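CSE3 (Thermus thermophilus, PDB 2Y8Y) is an endoribonuclease that binds CRISPR repeat RNA, processes the transcript into crRNA and retains the cleaved product. Local coordinates at residues L49-P54 and L208-V213; A105-R110 and Q176-E181. All blocks are in the same frame, centred on the assembly; numbering follows the deposited sequence.

Contact 1 (L49-P54 and L208-V213); sequences LWRLEP and LGLLSV
The Arg51 guanidinium meets Ser212 edge-on: OG lies 5° from the guanidinium plane, 2.9 Å from NH1 and 3.1 Å from NH2, so both terminal nitrogens donate to one atom. The contact joins two ferredoxin-like halves: 49-52 is an outer strand of a four-stranded sheet, whereas 208-213 runs from the family's glycine-rich loop into strand 211-214 of the other sheet. Leu210 O and a water also lie in plane at the NH1 edge, and Glu53 OE1 completes the rim in a 2.9 Å salt bridge with NE, which meets OE1 from above the carboxylate plane, 50° out of it. With three N-H groups anchored, rotation of the flat group is restrained. The touching parts, 49-51 and 208-212, differ by 88° in end-to-end direction and do not pair; waters fill in, one donating to Trp50 O and accepting from Leu210 N. Leu49 and Leu210 supply the apolar contact, Leu49 CB lying 4.0 Å from Leu210 CD1. The Trp50 side chain instead faces helix 26-34, about 7 Å from that of Tyr27, the inferred transition-state stabiliser. The water that accepts from NH1 donates a hydrogen bond to Leu210 O, 2.6 Å from the water oxygen.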
loop_
_atom_site.group_PDB
_atom_site.type_symbol
_atom_site.label_atom_id
_atom_site.label_comp_id
_atom_site.label_asym_id
_atom_site.label_seq_id
_atom_site.Cartn_x
_atom_site.Cartn_y
_atom_site.Cartn_z
ATOM N N LEU A 49 -5.736 -1.128 -3.298
ATOM C CA LEU A 49 -4.409 -1.253 -2.682
ATOM C C LEU A 49 -4.488 -2.262 -1.549
ATOM O O LEU A 49 -5.534 -2.420 -0.918
ATOM C CB LEU A 49 -3.942 0.091 -2.128
ATOM C CG LEU A 49 -3.791 1.231 -3.124
ATOM C CD1 LEU A 49 -3.566 2.556 -2.405
ATOM C CD2 LEU A 49 -2.640 0.935 -4.077
ATOM N N TRP A 50 -3.391 -2.948 -1.269
ATOM C CA TRP A 50 -3.367 -3.858 -0.143
ATOM C C TRP A 50 -1.968 -4.009 0.416
ATOM O O TRP A 50 -0.992 -3.624 -0.220
ATOM C CB TRP A 50 -3.969 -5.222 -0.508
ATOM C CG TRP A 50 -3.033 -6.224 -1.115
ATOM C CD1 TRP A 50 -2.254 -7.130 -0.445
ATOM C CD2 TRP A 50 -2.837 -6.483 -2.504
ATOM N NE1 TRP A 50 -1.563 -7.906 -1.331
ATOM C CE2 TRP A 50 -1.907 -7.531 -2.603
ATOM C CE3 TRP A 50 -3.341 -5.915 -3.674
ATOM C CZ2 TRP A 50 -1.468 -8.032 -3.831
ATOM C CZ3 TRP A 50 -2.907 -6.417 -4.892
ATOM C CH2 TRP A 50 -1.983 -7.464 -4.958
ATOM N N ARG A 51 -1.889 -4.516 1.638
ATOM C CA ARG A 51 -0.613 -4.903 2.231
ATOM C C ARG A 51 -0.789 -6.211 2.976
ATOM O O ARG A 51 -1.739 -6.368 3.757
ATOM C CB ARG A 51 -0.109 -3.826 3.194
ATOM C CG ARG A 51 1.230 -4.185 3.862
ATOM C CD ARG A 51 1.828 -3.046 4.696
ATOM N NE ARG A 51 0.933 -2.608 5.774
ATOM C CZ ARG A 51 0.264 -1.454 5.802
ATOM N NH1 ARG A 51 0.355 -0.562 4.819
ATOM N NH2 ARG A 51 -0.521 -1.184 6.840
ATOM N N LEU A 52 0.111 -7.158 2.720
ATOM C CA LEU A 52 0.212 -8.360 3.538
ATOM C C LEU A 52 1.066 -8.012 4.736
ATOM O O LEU A 52 2.251 -7.677 4.585
ATOM C CB LEU A 52 0.850 -9.508 2.751
ATOM C CG LEU A 52 1.164 -10.767 3.564
ATOM C CD1 LEU A 52 -0.085 -11.299 4.257
ATOM C CD2 LEU A 52 1.769 -11.837 2.670
ATOM N N GLU A 53 0.463 -8.066 5.920
ATOM C CA GLU A 53 1.156 -7.702 7.150
ATOM C C GLU A 53 2.139 -8.793 7.559
ATOM O O GLU A 53 1.957 -9.965 7.223
ATOM C CB GLU A 53 0.158 -7.445 8.288
ATOM C CG GLU A 53 -0.859 -6.350 8.025
ATOM C CD GLU A 53 -0.299 -4.946 8.172
ATOM O OE1 GLU A 53 0.839 -4.685 7.727
ATOM O OE2 GLU A 53 -1.011 -4.091 8.729
ATOM N N PRO A 54 3.194 -8.405 8.291
ATOM C CA PRO A 54 4.218 -9.350 8.747
ATOM C C PRO A 54 3.689 -10.205 9.892
ATOM O O PRO A 54 2.664 -9.826 10.464
ATOM C CB PRO A 54 5.332 -8.432 9.245
ATOM C CG PRO A 54 4.617 -7.219 9.718
ATOM C CD PRO A 54 3.421 -7.046 8.812
ATOM N N LEU A 208 2.059 -3.539 -2.956
ATOM C CA LEU A 208 2.940 -2.444 -2.581
ATOM C C LEU A 208 2.191 -1.132 -2.788
ATOM O O LEU A 208 1.179 -1.090 -3.497
ATOM C CB LEU A 208 4.237 -2.479 -3.411
ATOM C CG LEU A 208 5.000 -3.796 -3.282
ATOM C CD1 LEU A 208 6.216 -3.749 -4.209
ATOM C CD2 LEU A 208 5.426 -4.015 -1.834
ATOM N N GLY A 209 2.680 -0.082 -2.154
ATOM C CA GLY A 209 2.182 1.253 -2.404
ATOM C C GLY A 209 1.100 1.751 -1.467
ATOM O O GLY A 209 0.719 2.916 -1.554
ATOM N N LEU A 210 0.608 0.906 -0.559
ATOM C CA LEU A 210 -0.417 1.381 0.375
ATOM C C LEU A 210 0.211 2.211 1.492
ATOM O O LEU A 210 0.890 1.670 2.381
ATOM C CB LEU A 210 -1.212 0.212 0.965
ATOM C CG LEU A 210 -2.272 0.579 2.022
ATOM C CD1 LEU A 210 -3.259 1.610 1.497
ATOM C CD2 LEU A 210 -2.994 -0.698 2.476
ATOM N N LEU A 211 0.011 3.522 1.443
ATOM C CA LEU A 211 0.476 4.372 2.534
ATOM C C LEU A 211 -0.625 4.399 3.574
ATOM O O LEU A 211 -1.734 4.882 3.309
ATOM C CB LEU A 211 0.796 5.787 2.048
ATOM C CG LEU A 211 1.165 6.811 3.119
ATOM C CD1 LEU A 211 2.430 6.418 3.868
ATOM C CD2 LEU A 211 1.379 8.162 2.481
ATOM N N SER A 212 -0.323 3.833 4.734
ATOM C CA SER A 212 -1.236 3.835 5.868
ATOM C C SER A 212 -0.797 4.884 6.873
ATOM O O SER A 212 0.384 4.944 7.228
ATOM C CB SER A 212 -1.231 2.467 6.559
ATOM O OG SER A 212 -1.611 1.424 5.678
ATOM N N VAL A 213 -1.732 5.701 7.359
ATOM C CA VAL A 213 -1.402 6.694 8.377
ATOM C C VAL A 213 -2.379 6.596 9.525
ATOM O O VAL A 213 -3.530 6.188 9.342
ATOM C CB VAL A 213 -1.416 8.145 7.841
ATOM C CG1 VAL A 213 -0.322 8.343 6.809
ATOM C CG2 VAL A 213 -2.789 8.527 7.262
HETATM O O HOH W 1 1.121 -2.035 0.156
HETATM O O HOH W 2 -1.300 -2.626 -3.302
HETATM O O HOH W 3 1.979 -0.690 2.343
#

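Contact 2 (A105-R110 and Q176-E181). With nucleotides of chain B.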
loop_
_atom_site.group_PDB
_atom_site.type_symbol
_atom_site.label_atom_id
_atom_site.label_comp_id
_atom_site.label_asym_id
_atom_site.label_seq_id
_atom_site.Cartn_x
_atom_site.Cartn_y
_atom_site.Cartn_z
ATOM N N ALA A 105 6.810 -0.498 -0.098
ATOM C CA ALA A 105 6.960 0.141 -1.405
ATOM C C ALA A 105 8.051 -0.495 -2.233
ATOM O O ALA A 105 8.808 -1.323 -1.746
ATOM C CB ALA A 105 7.287 1.603 -1.229
ATOM N N ASN A 106 8.100 -0.079 -3.497
ATOM C CA ASN A 106 9.151 -0.472 -4.437
ATOM C C ASN A 106 9.879 0.785 -4.891
ATOM O O ASN A 106 9.580 1.318 -5.957
ATOM C CB ASN A 106 8.508 -1.207 -5.624
ATOM C CG ASN A 106 9.490 -1.574 -6.725
ATOM O OD1 ASN A 106 9.227 -1.307 -7.900
ATOM N ND2 ASN A 106 10.602 -2.218 -6.364
ATOM N N PRO A 107 10.816 1.290 -4.069
ATOM C CA PRO A 107 11.521 2.515 -4.461
ATOM C C PRO A 107 12.239 2.294 -5.783
ATOM O O PRO A 107 12.961 1.306 -5.941
ATOM C CB PRO A 107 12.515 2.744 -3.310
ATOM C CG PRO A 107 11.894 2.006 -2.115
ATOM C CD PRO A 107 11.255 0.793 -2.750
ATOM N N ALA A 108 12.040 3.204 -6.732
ATOM C CA ALA A 108 12.476 2.983 -8.103
ATOM C C ALA A 108 12.752 4.294 -8.808
ATOM O O ALA A 108 12.394 5.367 -8.321
ATOM C CB ALA A 108 11.403 2.186 -8.877
ATOM N N LYS A 109 13.426 4.190 -9.943
ATOM C CA LYS A 109 13.622 5.308 -10.863
ATOM C C LYS A 109 13.530 4.764 -12.274
ATOM O O LYS A 109 13.732 3.568 -12.507
ATOM C CB LYS A 109 14.997 5.947 -10.655
ATOM C CG LYS A 109 16.144 5.030 -11.060
ATOM C CD LYS A 109 17.507 5.544 -10.627
ATOM C CE LYS A 109 17.932 6.764 -11.397
ATOM N NZ LYS A 109 19.366 7.070 -11.104
ATOM N N ARG A 110 13.219 5.633 -13.226
ATOM C CA ARG A 110 13.324 5.241 -14.628
ATOM C C ARG A 110 14.657 5.759 -15.152
ATOM O O ARG A 110 14.932 6.955 -15.099
ATOM C CB ARG A 110 12.159 5.788 -15.465
ATOM C CG ARG A 110 12.127 5.179 -16.876
ATOM C CD ARG A 110 10.891 5.600 -17.690
ATOM N NE ARG A 110 9.641 5.251 -17.036
ATOM C CZ ARG A 110 9.118 4.031 -17.020
ATOM N NH1 ARG A 110 9.740 3.026 -17.628
ATOM N NH2 ARG A 110 7.980 3.807 -16.378
ATOM N N GLN A 176 11.539 -5.742 -5.600
ATOM C CA GLN A 176 12.050 -5.327 -4.300
ATOM C C GLN A 176 10.966 -4.653 -3.467
ATOM O O GLN A 176 10.291 -3.723 -3.921
ATOM C CB GLN A 176 13.282 -4.425 -4.463
ATOM C CG GLN A 176 13.908 -4.116 -3.128
ATOM C CD GLN A 176 15.287 -3.540 -3.221
ATOM O OE1 GLN A 176 15.766 -3.176 -4.297
ATOM N NE2 GLN A 176 15.948 -3.470 -2.083
ATOM N N ALA A 177 10.805 -5.129 -2.236
ATOM C CA ALA A 177 9.764 -4.632 -1.351
ATOM C C ALA A 177 10.413 -4.112 -0.079
ATOM O O ALA A 177 11.027 -4.872 0.675
ATOM C CB ALA A 177 8.777 -5.746 -1.035
ATOM N N VAL A 178 10.269 -2.811 0.147
ATOM C CA VAL A 178 10.893 -2.138 1.266
ATOM C C VAL A 178 9.784 -1.659 2.192
ATOM O O VAL A 178 8.906 -0.885 1.769
ATOM C CB VAL A 178 11.716 -0.936 0.768
ATOM C CG1 VAL A 178 12.382 -0.222 1.932
ATOM C CG2 VAL A 178 12.758 -1.391 -0.220
ATOM N N LEU A 179 9.800 -2.137 3.434
ATOM C CA LEU A 179 8.795 -1.775 4.421
ATOM C C LEU A 179 9.291 -0.628 5.295
ATOM O O LEU A 179 10.203 -0.806 6.115
ATOM C CB LEU A 179 8.443 -2.990 5.288
ATOM C CG LEU A 179 7.366 -2.756 6.347
ATOM C CD1 LEU A 179 6.037 -2.352 5.705
ATOM C CD2 LEU A 179 7.199 -4.021 7.157
ATOM N N PHE A 180 8.687 0.547 5.106
ATOM C CA PHE A 180 9.023 1.752 5.858
ATOM C C PHE A 180 8.011 1.963 6.975
ATOM O O PHE A 180 6.804 1.740 6.789
ATOM C CB PHE A 180 8.914 3.001 4.973
ATOM C CG PHE A 180 9.864 3.058 3.804
ATOM C CD1 PHE A 180 11.199 3.432 3.974
ATOM C CD2 PHE A 180 9.391 2.842 2.517
ATOM C CE1 PHE A 180 12.050 3.560 2.876
ATOM C CE2 PHE A 180 10.228 2.956 1.422
ATOM C CZ PHE A 180 11.571 3.307 1.607
ATOM N N GLU A 181 8.487 2.430 8.126
ATOM C CA GLU A 181 7.604 2.884 9.204
ATOM C C GLU A 181 8.208 4.131 9.813
ATOM O O GLU A 181 9.422 4.211 9.989
ATOM C CB GLU A 181 7.486 1.808 10.277
ATOM C CG GLU A 181 6.478 2.131 11.343
ATOM C CD GLU A 181 6.232 0.963 12.266
ATOM O OE1 GLU A 181 7.148 0.622 13.040
ATOM O OE2 GLU A 181 5.127 0.386 12.207
ATOM P P G B 12 19.195 8.925 -14.402
ATOM O OP1 G B 12 19.544 8.902 -12.956
ATOM O OP2 G B 12 19.047 7.644 -15.119
ATOM O "O5'" G B 12 17.911 9.826 -14.625
ATOM C "C5'" G B 12 16.642 9.393 -14.179
ATOM C "C4'" G B 12 15.634 10.494 -14.294
ATOM O "O4'" G B 12 15.407 10.802 -15.690
ATOM C "C3'" G B 12 14.249 10.190 -13.771
ATOM O "O3'" G B 12 14.176 10.276 -12.368
ATOM C "C2'" G B 12 13.415 11.239 -14.488
ATOM O "O2'" G B 12 13.620 12.516 -13.905
ATOM C "C1'" G B 12 14.076 11.235 -15.860
ATOM N N9 G B 12 13.408 10.327 -16.798
ATOM C C8 G B 12 13.814 9.082 -17.215
ATOM N N7 G B 12 12.993 8.552 -18.080
ATOM C C5 G B 12 12.013 9.528 -18.249
ATOM C C6 G B 12 10.869 9.544 -19.074
ATOM O O6 G B 12 10.481 8.659 -19.850
ATOM N N1 G B 12 10.152 10.734 -18.912
ATOM C C2 G B 12 10.492 11.785 -18.097
ATOM N N2 G B 12 9.680 12.860 -18.088
ATOM N N3 G B 12 11.562 11.781 -17.327
ATOM C C4 G B 12 12.257 10.629 -17.464
ATOM P P U B 13 13.014 9.534 -11.566
ATOM O OP1 U B 13 13.379 9.603 -10.132
ATOM O OP2 U B 13 12.794 8.215 -12.180
ATOM O "O5'" U B 13 11.734 10.430 -11.854
ATOM C "C5'" U B 13 11.588 11.713 -11.289
ATOM C "C4'" U B 13 10.309 12.344 -11.755
ATOM O "O4'" U B 13 10.352 12.537 -13.193
ATOM C "C3'" U B 13 9.057 11.514 -11.566
ATOM O "O3'" U B 13 8.595 11.499 -10.236
ATOM C "C2'" U B 13 8.103 12.165 -12.559
ATOM O "O2'" U B 13 7.695 13.449 -12.097
ATOM C "C1'" U B 13 9.051 12.360 -13.735
ATOM N N1 U B 13 9.053 11.170 -14.606
ATOM C C2 U B 13 8.055 11.094 -15.553
ATOM O O2 U B 13 7.218 11.967 -15.695
ATOM N N3 U B 13 8.047 9.973 -16.340
ATOM C C4 U B 13 8.938 8.918 -16.248
ATOM O O4 U B 13 8.801 7.974 -17.020
ATOM C C5 U B 13 9.934 9.047 -15.223
ATOM C C6 U B 13 9.961 10.137 -14.442
ATOM P P G B 14 7.892 10.185 -9.643
ATOM O OP1 G B 14 7.725 10.428 -8.197
ATOM O OP2 G B 14 8.676 9.004 -10.078
ATOM O "O5'" G B 14 6.489 10.171 -10.373
ATOM C "C5'" G B 14 5.568 11.233 -10.175
ATOM C "C4'" G B 14 4.430 11.162 -11.151
ATOM O "O4'" G B 14 4.921 11.309 -12.512
ATOM C "C3'" G B 14 3.678 9.854 -11.200
ATOM O "O3'" G B 14 2.801 9.683 -10.109
ATOM C "C2'" G B 14 2.979 9.957 -12.542
ATOM O "O2'" G B 14 1.905 10.890 -12.479
ATOM C "C1'" G B 14 4.104 10.558 -13.387
ATOM N N9 G B 14 4.917 9.490 -13.984
ATOM C C8 G B 14 6.121 8.968 -13.557
ATOM N N7 G B 14 6.504 7.962 -14.295
ATOM C C5 G B 14 5.484 7.787 -15.224
ATOM C C6 G B 14 5.333 6.842 -16.273
ATOM O O6 G B 14 6.098 5.929 -16.605
ATOM N N1 G B 14 4.136 7.022 -16.960
ATOM C C2 G B 14 3.201 7.997 -16.675
ATOM N N2 G B 14 2.107 8.025 -17.450
ATOM N N3 G B 14 3.334 8.890 -15.706
ATOM C C4 G B 14 4.489 8.719 -15.028
HETATM O O HOH W 4 12.218 -4.376 -8.046
#
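Ala105 and Val178 form an antiparallel hydrogen-bonded pair: Ala105 N reaches Val178 O at 2.8 Å, and the return bond from Val178 N to Ala105 O is almost straight, at 174°. One residue on, the Asn106 side chain takes over from the backbone. A chi1 of 176° sets its CG anti to the backbone N; from there the amide turns ND2 to an in-plane lone pair of Gln176 O, 2.9 Å away. A water accepting from both Asn106 ND2 and Gln176 N closes the same corner. Pro107 follows with apolar contacts, its CD 3.7 Å from Val178 CG2 and its CG 4.0 Å from Phe180 CZ, at the edge of the ring. Val178 CG1 sits over one face of that ring, offset toward the rim, so Val178 covers part of one face while Pro107 and Ala105 meet the edge. Helix 123-136 packs on this side of the sheet, with Trp129 against Ala105 and Pro107. Beyond Pro107 the chain leaves strand 173-186, bonds to strand 117-119 and reaches the RNA. Lys109 NZ binds OP1 of G12 of chain B at 2.6 Å, and Arg110 N donates to OP2 of U13 of chain B. The Arg110 chain bends at chi3 (-58°), and its NE lies 2.8 Å from O4 of U13 of chain B. Its NH2 lies 2.8 Å from O6 of G14 of chain B, while NH1 bonds to Gly115 O. Phosphate and base oxygens are thus engaged by adjacent residues, consistent with combined electrostatic and sequence-sensitive RNA recognition.

The centres of the two contacts lie about 12 Å apart, and the segments follow one another along the chain as 49-54, 105-110, 176-181 and 208-213, so contact 2 is nested within the loop that contact 1 closes. They share the larger antiparallel sheet, where strand 98-110 pairs with both 173-186 and 211-214; only contact 1 adds a strand of the four-stranded sheet. Leu208 joins them directly: CD1 packs 3.7 Å from Asn106 CB, and CD2 lies 3.9 Å from Ala177 CB. Leu208, at the junction between the two halves of the protein, thus touches the start of the segment whose far end, at Lys109 and Arg110, binds the RNA.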